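Local coordinates for protein (lectin) (Hyacinthoides hispanica, PDB 1B2P) that binds mannose, acting as a mannose-specific lectin of a monocot bulb, at residues A[15-23]-A[34-42]; A[54-64]-A[75-84]. All coordinates share one frame; numbering follows the deposited sequence.

Contact 1. Residues A[15-23]-A[34-42]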
loop_
_atom_site.group_PDB
_atom_site.type_symbol
_atom_site.label_atom_id
_atom_site.label_comp_id
_atom_site.label_asym_id
_atom_site.label_seq_id
_atom_site.Cartn_x
_atom_site.Cartn_y
_atom_site.Cartn_z
ATOM N N GLN A 15 -6.566 2.724 16.844
ATOM C CA GLN A 15 -7.724 2.752 17.702
ATOM C C GLN A 15 -8.147 4.250 18.017
ATOM O O GLN A 15 -9.109 4.374 18.779
ATOM C CB GLN A 15 -7.546 2.102 19.075
ATOM C CG GLN A 15 -7.156 0.602 18.890
ATOM C CD GLN A 15 -6.774 -0.075 20.228
ATOM O OE1 GLN A 15 -6.098 -1.188 20.188
ATOM N NE2 GLN A 15 -7.291 0.331 21.298
ATOM N N ILE A 16 -7.443 5.105 17.403
ATOM C CA ILE A 16 -7.918 6.533 17.692
ATOM C C ILE A 16 -7.513 7.210 16.420
ATOM O O ILE A 16 -6.491 6.947 15.743
ATOM C CB ILE A 16 -6.976 7.118 18.779
ATOM C CG1 ILE A 16 -7.192 6.424 20.137
ATOM C CG2 ILE A 16 -7.371 8.627 18.830
ATOM C CD1 ILE A 16 -6.381 7.099 21.278
ATOM N N LEU A 17 -8.396 8.170 15.957
ATOM C CA LEU A 17 -7.969 9.108 14.917
ATOM C C LEU A 17 -7.766 10.497 15.594
ATOM O O LEU A 17 -8.784 10.983 16.059
ATOM C CB LEU A 17 -9.128 9.236 13.950
ATOM C CG LEU A 17 -9.315 8.326 12.774
ATOM C CD1 LEU A 17 -10.324 9.012 11.819
ATOM C CD2 LEU A 17 -8.030 8.023 12.009
ATOM N N HIS A 18 -6.522 10.831 15.668
ATOM C CA HIS A 18 -6.243 12.162 16.271
ATOM C C HIS A 18 -6.459 13.123 15.129
ATOM O O HIS A 18 -6.634 12.920 13.960
ATOM C CB HIS A 18 -4.720 12.198 16.610
ATOM C CG HIS A 18 -4.377 11.249 17.712
ATOM N ND1 HIS A 18 -4.687 11.486 19.031
ATOM C CD2 HIS A 18 -3.775 10.028 17.667
ATOM C CE1 HIS A 18 -4.302 10.471 19.780
ATOM N NE2 HIS A 18 -3.738 9.590 18.973
ATOM N N ALA A 19 -6.485 14.458 15.572
ATOM C CA ALA A 19 -6.672 15.518 14.610
ATOM C C ALA A 19 -5.712 15.508 13.457
ATOM O O ALA A 19 -4.475 15.254 13.630
ATOM C CB ALA A 19 -6.468 16.899 15.357
ATOM N N THR A 20 -6.142 15.702 12.241
ATOM C CA THR A 20 -5.504 15.643 10.977
ATOM C C THR A 20 -5.355 14.199 10.429
ATOM O O THR A 20 -4.885 14.115 9.312
ATOM C CB THR A 20 -4.031 16.196 10.903
ATOM O OG1 THR A 20 -3.102 15.494 11.675
ATOM C CG2 THR A 20 -4.129 17.585 11.541
ATOM N N GLU A 21 -5.598 13.239 11.313
ATOM C CA GLU A 21 -5.466 11.858 10.748
ATOM C C GLU A 21 -6.753 11.429 10.007
ATOM O O GLU A 21 -7.858 11.870 10.359
ATOM C CB GLU A 21 -5.218 10.921 11.966
ATOM C CG GLU A 21 -3.822 11.231 12.550
ATOM C CD GLU A 21 -3.521 10.325 13.735
ATOM O OE1 GLU A 21 -4.309 9.686 14.394
ATOM O OE2 GLU A 21 -2.260 10.248 14.035
ATOM N N SER A 22 -6.508 10.344 9.207
ATOM C CA SER A 22 -7.738 10.000 8.382
ATOM C C SER A 22 -7.669 8.519 8.029
ATOM O O SER A 22 -6.581 7.893 8.105
ATOM C CB SER A 22 -7.793 10.800 7.137
ATOM O OG SER A 22 -6.613 10.563 6.323
ATOM N N LEU A 23 -8.795 7.996 7.641
ATOM C CA LEU A 23 -8.813 6.758 6.819
ATOM C C LEU A 23 -8.880 7.213 5.395
ATOM O O LEU A 23 -9.481 8.246 5.076
ATOM C CB LEU A 23 -10.089 5.982 7.114
ATOM C CG LEU A 23 -10.321 5.592 8.581
ATOM C CD1 LEU A 23 -11.512 4.673 8.765
ATOM C CD2 LEU A 23 -9.081 4.869 9.161
ATOM N N PHE A 34 -11.818 9.897 5.413
ATOM C CA PHE A 34 -12.708 10.110 6.566
ATOM C C PHE A 34 -11.753 10.707 7.581
ATOM O O PHE A 34 -10.855 10.059 8.106
ATOM C CB PHE A 34 -13.155 8.756 7.141
ATOM C CG PHE A 34 -14.229 8.763 8.197
ATOM C CD1 PHE A 34 -15.461 9.423 7.978
ATOM C CD2 PHE A 34 -13.984 8.118 9.387
ATOM C CE1 PHE A 34 -16.392 9.342 8.980
ATOM C CE2 PHE A 34 -14.949 8.073 10.412
ATOM C CZ PHE A 34 -16.141 8.682 10.185
ATOM N N ILE A 35 -11.857 12.059 7.837
ATOM C CA ILE A 35 -10.799 12.753 8.554
ATOM C C ILE A 35 -11.311 13.493 9.833
ATOM O O ILE A 35 -12.358 14.042 9.797
ATOM C CB ILE A 35 -10.142 13.778 7.604
ATOM C CG1 ILE A 35 -9.073 14.641 8.289
ATOM C CG2 ILE A 35 -11.190 14.598 6.836
ATOM C CD1 ILE A 35 -8.150 15.214 7.221
ATOM N N MET A 36 -10.463 13.334 10.850
ATOM C CA MET A 36 -10.735 14.093 12.109
ATOM C C MET A 36 -10.049 15.456 11.937
ATOM O O MET A 36 -8.824 15.469 12.008
ATOM C CB MET A 36 -10.203 13.288 13.290
ATOM C CG MET A 36 -10.358 13.974 14.687
ATOM S SD MET A 36 -12.031 13.938 15.324
ATOM C CE MET A 36 -12.672 15.535 14.708
ATOM N N GLN A 37 -10.826 16.479 11.624
ATOM C CA GLN A 37 -10.170 17.762 11.357
ATOM C C GLN A 37 -9.797 18.530 12.664
ATOM O O GLN A 37 -10.304 18.245 13.772
ATOM C CB GLN A 37 -11.160 18.680 10.592
ATOM C CG GLN A 37 -11.469 17.975 9.233
ATOM C CD GLN A 37 -12.283 18.819 8.306
ATOM O OE1 GLN A 37 -12.387 18.577 7.068
ATOM N NE2 GLN A 37 -13.006 19.867 8.771
ATOM N N THR A 38 -8.881 19.439 12.362
ATOM C CA THR A 38 -8.360 20.299 13.482
ATOM C C THR A 38 -9.467 21.125 14.112
ATOM O O THR A 38 -9.517 21.391 15.318
ATOM C CB THR A 38 -7.322 21.328 12.971
ATOM O OG1 THR A 38 -6.203 20.587 12.437
ATOM C CG2 THR A 38 -6.641 22.077 14.116
ATOM N N ASP A 39 -10.506 21.413 13.355
ATOM C CA ASP A 39 -11.669 22.146 13.887
ATOM C C ASP A 39 -12.737 21.392 14.562
ATOM O O ASP A 39 -13.837 21.795 15.002
ATOM C CB ASP A 39 -12.322 23.039 12.752
ATOM C CG ASP A 39 -13.133 22.276 11.743
ATOM O OD1 ASP A 39 -13.136 20.990 11.798
ATOM O OD2 ASP A 39 -13.859 22.756 10.838
ATOM N N CYS A 40 -12.415 20.065 14.883
ATOM C CA CYS A 40 -13.257 19.179 15.603
ATOM C C CYS A 40 -14.404 18.572 14.768
ATOM O O CYS A 40 -15.271 17.941 15.371
ATOM C CB CYS A 40 -13.871 19.761 16.883
ATOM S SG CYS A 40 -14.152 18.603 18.217
ATOM N N ASN A 41 -14.494 18.787 13.456
ATOM C CA ASN A 41 -15.517 18.190 12.635
ATOM C C ASN A 41 -14.911 16.838 12.058
ATOM O O ASN A 41 -13.783 16.928 11.649
ATOM C CB ASN A 41 -15.762 19.083 11.375
ATOM C CG ASN A 41 -17.190 18.924 10.929
ATOM O OD1 ASN A 41 -17.680 19.589 9.887
ATOM N ND2 ASN A 41 -18.077 18.193 11.463
ATOM N N LEU A 42 -15.706 15.818 12.150
ATOM C CA LEU A 42 -15.188 14.514 11.533
ATOM C C LEU A 42 -15.985 14.372 10.256
ATOM O O LEU A 42 -17.233 14.385 10.275
ATOM C CB LEU A 42 -15.577 13.450 12.576
ATOM C CG LEU A 42 -15.360 11.963 12.052
ATOM C CD1 LEU A 42 -13.917 11.672 11.744
ATOM C CD2 LEU A 42 -15.925 11.080 13.130
#

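Contact 2. Residues A[54-64]-A[75-84]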
loop_
_atom_site.group_PDB
_atom_site.type_symbol
_atom_site.label_atom_id
_atom_site.label_comp_id
_atom_site.label_asym_id
_atom_site.label_seq_id
_atom_site.Cartn_x
_atom_site.Cartn_y
_atom_site.Cartn_z
ATOM N N THR A 54 -19.993 15.018 11.172
ATOM C CA THR A 54 -20.675 15.044 12.457
ATOM C C THR A 54 -21.192 16.510 12.758
ATOM O O THR A 54 -22.104 16.533 13.598
ATOM C CB THR A 54 -19.611 14.765 13.587
ATOM O OG1 THR A 54 -18.460 15.516 13.431
ATOM C CG2 THR A 54 -19.176 13.250 13.434
ATOM N N ASN A 55 -20.790 17.428 11.950
ATOM C CA ASN A 55 -21.250 18.835 12.141
ATOM C C ASN A 55 -20.872 19.359 13.508
ATOM O O ASN A 55 -21.708 20.001 14.192
ATOM C CB ASN A 55 -22.793 18.871 11.990
ATOM C CG ASN A 55 -23.158 18.558 10.539
ATOM O OD1 ASN A 55 -24.130 17.782 10.332
ATOM N ND2 ASN A 55 -22.406 19.194 9.672
ATOM N N THR A 56 -19.622 19.127 13.897
ATOM C CA THR A 56 -19.159 19.482 15.217
ATOM C C THR A 56 -18.086 20.543 15.085
ATOM O O THR A 56 -17.228 20.686 15.991
ATOM C CB THR A 56 -18.740 18.239 16.053
ATOM O OG1 THR A 56 -17.847 17.440 15.200
ATOM C CG2 THR A 56 -19.957 17.530 16.495
ATOM N N GLY A 57 -17.896 21.192 13.903
ATOM C CA GLY A 57 -16.794 22.142 13.740
ATOM C C GLY A 57 -16.948 23.356 14.752
ATOM O O GLY A 57 -18.087 23.674 15.055
ATOM N N GLY A 58 -15.844 23.684 15.359
ATOM C CA GLY A 58 -15.818 24.797 16.344
ATOM C C GLY A 58 -16.259 24.335 17.715
ATOM O O GLY A 58 -16.179 25.185 18.624
ATOM N N LEU A 59 -16.699 23.079 17.940
ATOM C CA LEU A 59 -17.210 22.716 19.263
ATOM C C LEU A 59 -16.151 22.343 20.280
ATOM O O LEU A 59 -16.455 22.060 21.459
ATOM C CB LEU A 59 -18.263 21.618 19.230
ATOM C CG LEU A 59 -19.531 22.017 18.431
ATOM C CD1 LEU A 59 -20.566 20.907 18.503
ATOM C CD2 LEU A 59 -20.202 23.290 19.054
ATOM N N GLY A 60 -14.941 22.168 19.800
ATOM C CA GLY A 60 -13.880 21.852 20.765
ATOM C C GLY A 60 -12.576 21.985 20.107
ATOM O O GLY A 60 -12.487 22.245 18.872
ATOM N N ASN A 61 -11.475 21.785 20.868
ATOM C CA ASN A 61 -10.142 21.765 20.310
ATOM C C ASN A 61 -9.387 20.381 20.517
ATOM O O ASN A 61 -9.784 19.726 21.460
ATOM C CB ASN A 61 -9.231 22.729 21.147
ATOM C CG ASN A 61 -9.808 24.148 21.112
ATOM O OD1 ASN A 61 -9.906 24.654 19.996
ATOM N ND2 ASN A 61 -10.158 24.671 22.298
ATOM N N GLY A 62 -8.515 20.150 19.595
ATOM C CA GLY A 62 -7.610 18.967 19.859
ATOM C C GLY A 62 -8.463 17.666 19.961
ATOM O O GLY A 62 -8.319 16.798 20.821
ATOM N N CYS A 63 -9.423 17.571 19.034
ATOM C CA CYS A 63 -10.411 16.483 19.129
ATOM C C CYS A 63 -9.805 15.130 18.553
ATOM O O CYS A 63 -8.906 15.147 17.759
ATOM C CB CYS A 63 -11.746 16.764 18.318
ATOM S SG CYS A 63 -12.394 18.364 19.111
ATOM N N ARG A 64 -10.487 14.142 19.088
ATOM C CA ARG A 64 -10.110 12.737 18.541
ATOM C C ARG A 64 -11.353 11.971 18.344
ATOM O O ARG A 64 -12.379 12.221 18.982
ATOM C CB ARG A 64 -9.202 12.046 19.575
ATOM C CG ARG A 64 -9.869 11.830 20.911
ATOM C CD ARG A 64 -8.803 11.293 21.943
ATOM N NE ARG A 64 -9.408 10.879 23.205
ATOM C CZ ARG A 64 -9.652 11.793 24.194
ATOM N NH1 ARG A 64 -9.414 13.100 24.014
ATOM N NH2 ARG A 64 -10.182 11.327 25.315
ATOM N N VAL A 75 -16.628 11.535 19.194
ATOM C CA VAL A 75 -15.638 12.557 19.014
ATOM C C VAL A 75 -15.509 13.338 20.419
ATOM O O VAL A 75 -16.563 13.619 20.929
ATOM C CB VAL A 75 -16.154 13.587 17.965
ATOM C CG1 VAL A 75 -15.197 14.742 17.826
ATOM C CG2 VAL A 75 -16.367 12.903 16.589
ATOM N N ILE A 76 -14.274 13.326 20.807
ATOM C CA ILE A 76 -14.043 13.790 22.207
ATOM C C ILE A 76 -13.017 14.894 22.140
ATOM O O ILE A 76 -12.050 14.885 21.403
ATOM C CB ILE A 76 -13.419 12.646 23.046
ATOM C CG1 ILE A 76 -14.325 11.447 23.107
ATOM C CG2 ILE A 76 -13.134 13.235 24.460
ATOM C CD1 ILE A 76 -13.646 10.232 23.801
ATOM N N THR A 77 -13.211 16.014 22.927
ATOM C CA THR A 77 -12.210 17.078 22.829
ATOM C C THR A 77 -10.991 16.894 23.733
ATOM O O THR A 77 -11.034 15.974 24.521
ATOM C CB THR A 77 -12.886 18.427 23.281
ATOM O OG1 THR A 77 -13.110 18.331 24.702
ATOM C CG2 THR A 77 -14.230 18.603 22.595
ATOM N N ASN A 78 -10.061 17.819 23.679
ATOM C CA ASN A 78 -8.871 17.675 24.560
ATOM C C ASN A 78 -9.208 18.035 25.985
ATOM O O ASN A 78 -8.307 17.850 26.829
ATOM C CB ASN A 78 -7.676 18.505 24.114
ATOM C CG ASN A 78 -7.917 20.023 23.998
ATOM O OD1 ASN A 78 -7.099 20.712 23.357
ATOM N ND2 ASN A 78 -8.986 20.508 24.534
ATOM N N GLU A 79 -10.414 18.384 26.353
ATOM C CA GLU A 79 -10.885 18.454 27.724
ATOM C C GLU A 79 -11.804 17.330 28.096
ATOM O O GLU A 79 -12.554 17.309 29.077
ATOM C CB GLU A 79 -11.615 19.813 27.972
ATOM C CG GLU A 79 -10.801 21.041 27.629
ATOM C CD GLU A 79 -9.736 21.302 28.692
ATOM O OE1 GLU A 79 -9.993 20.980 29.881
ATOM O OE2 GLU A 79 -8.633 21.769 28.348
ATOM N N ASN A 80 -11.784 16.289 27.209
ATOM C CA ASN A 80 -12.571 15.086 27.430
ATOM C C ASN A 80 -14.042 15.386 27.532
ATOM O O ASN A 80 -14.792 14.723 28.250
ATOM C CB ASN A 80 -12.071 14.364 28.689
ATOM C CG ASN A 80 -10.722 13.730 28.472
ATOM O OD1 ASN A 80 -10.411 12.945 29.408
ATOM N ND2 ASN A 80 -9.923 13.872 27.430
ATOM N N VAL A 81 -14.561 16.333 26.744
ATOM C CA VAL A 81 -15.969 16.505 26.547
ATOM C C VAL A 81 -16.407 15.730 25.259
ATOM O O VAL A 81 -15.757 15.983 24.238
ATOM C CB VAL A 81 -16.307 18.009 26.291
ATOM C CG1 VAL A 81 -17.784 18.162 25.988
ATOM C CG2 VAL A 81 -15.854 18.812 27.519
ATOM N N THR A 82 -17.396 14.902 25.363
ATOM C CA THR A 82 -17.848 14.194 24.138
ATOM C C THR A 82 -18.785 15.161 23.413
ATOM O O THR A 82 -19.822 15.608 23.910
ATOM C CB THR A 82 -18.604 12.919 24.522
ATOM O OG1 THR A 82 -17.624 12.080 25.191
ATOM C CG2 THR A 82 -19.200 12.200 23.318
ATOM N N VAL A 83 -18.517 15.461 22.143
ATOM C CA VAL A 83 -19.318 16.360 21.396
ATOM C C VAL A 83 -20.186 15.726 20.326
ATOM O O VAL A 83 -21.161 16.244 19.816
ATOM C CB VAL A 83 -18.513 17.457 20.727
ATOM C CG1 VAL A 83 -17.835 18.370 21.762
ATOM C CG2 VAL A 83 -17.418 16.936 19.760
ATOM N N TRP A 84 -19.990 14.333 20.171
ATOM C CA TRP A 84 -20.832 13.677 19.202
ATOM C C TRP A 84 -20.746 12.125 19.455
ATOM O O TRP A 84 -19.635 11.815 19.806
ATOM C CB TRP A 84 -20.411 13.926 17.736
ATOM C CG TRP A 84 -21.311 13.318 16.708
ATOM C CD1 TRP A 84 -22.433 13.883 16.097
ATOM C CD2 TRP A 84 -21.178 12.001 16.089
ATOM N NE1 TRP A 84 -22.963 12.967 15.228
ATOM C CE2 TRP A 84 -22.239 11.821 15.191
ATOM C CE3 TRP A 84 -20.175 11.036 16.253
ATOM C CZ2 TRP A 84 -22.401 10.653 14.428
ATOM C CZ3 TRP A 84 -20.349 9.861 15.483
ATOM C CH2 TRP A 84 -21.426 9.692 14.585
#

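Contact 1. Residues A[15-23]-A[34-42]
Leu23 and Phe34 face each other as an antiparallel hydrogen-bonded pair, each backbone N donating to the other's O, with Leu23 N 3.0 Å from Phe34 O and Phe34 N 2.9 Å from Leu23 O. Ser22 and Ile35 follow as the non-hydrogen-bonded pair. The ladder runs one bond further, Met36 N giving a 3.0 Å bond to Glu21 O; the turn then supplies Thr20 N as the donor to Met36 O, at 2.7 Å. This type II turn, from His18 to Glu21, swings the chain aside, which puts strand 16-18 at 65° to strand 34-36.

Leu23 and Phe34 meet through their CB atoms on the buried face; on the other, Ser22 CB lies 3.8 Å from Ile35 CB. Leu17 reaches over with CD1 toward Phe34 O and, obliquely, the Phe34 ring, one face of which carries Leu42 CD1, 3.9 Å above the plane and offset toward the rim. Met36 starts toward the turn, CB 3.6 Å from His18 O, with CG anti to the backbone N (chi1 178°); bends at chi2 and chi3 then carry its sulfur end away, and the side chain also packs on Val75 and Ala65. At the outer end Thr20 and Thr38 lie side by side, methyl CG2 of Thr20 against OG1 of Thr38.

Within the turn, His18 N donates to Glu21 OE1 from above the carboxylate plane, 43° out of it. The chemistry thus divides: polar backbone pairing at residues 20-23 zips the turn and hairpin together, while apolar packing by Leu17, Phe34, Met36 and Leu42 joins strand 16-18, of another sheet, to them.

Contact 2. Residues A[54-64]-A[75-84]
Thr54 lays its methyl over the indole of Trp84: CG2 stands 3.7 Å from the centroid of the six-membered ring, 19° off the normal, a CH-pi contact over the face. Its OG1, between backbone N and carbonyl carbon (chi1 47°), donates to Thr56 OG1 at 2.7 Å and accepts from Leu42 N; Thr56 OG1 also bonds Cys40 O. Thr56 crosses Trp84 at about a right angle, touching Trp84 CB with CG2, while Val83 CG1 meets Leu59 CB and Val83 CG2 meets Thr56 CB. A classic beta bulge sets Val83 and Trp84 together against Val75.

At the other end Arg64, extended from CG to NE, lays one guanidinium face over Ile76, whose CG2 is 3.6 Å from Arg64 NH2; NH1 makes a weak bond to Thr77 O. The backbones of Arg64 and Ile76 exchange two hydrogen bonds, and Asn78 N bonds to Asn61 O at 2.9 Å. Thr77 CG2 presses on Gly60 CA at 3.7 Å, and Thr77 OG1 accepts from Glu79 N in an ST turn.

The loop 54-64 therefore arches across the hairpin of strands 73-76 and 82-85 before entering strand 64-67 beside it, with Val75 and the disulfide-bonded Cys63 packed inward on Met36 of strand 30-36.

How the contacts relate
Followed from the N terminus, the chain closes contact 1 first, where the hairpin of strands 22-27 and 30-36 brings residues 34-42 back to 15-23. It then runs through strands 42-46 and 49-53 and opens contact 2, in which the loop 54-64 is met by 75-84 after the turn between strands 64-67 and 73-76. The two closures are in series, neither enclosing nor crossing the other. They are nevertheless stitched together: Cys40 of contact 1 forms a disulfide with Cys63 of contact 2. Together they join two four-stranded sheets of the beta-prism II fold of monocot mannose-binding lectins.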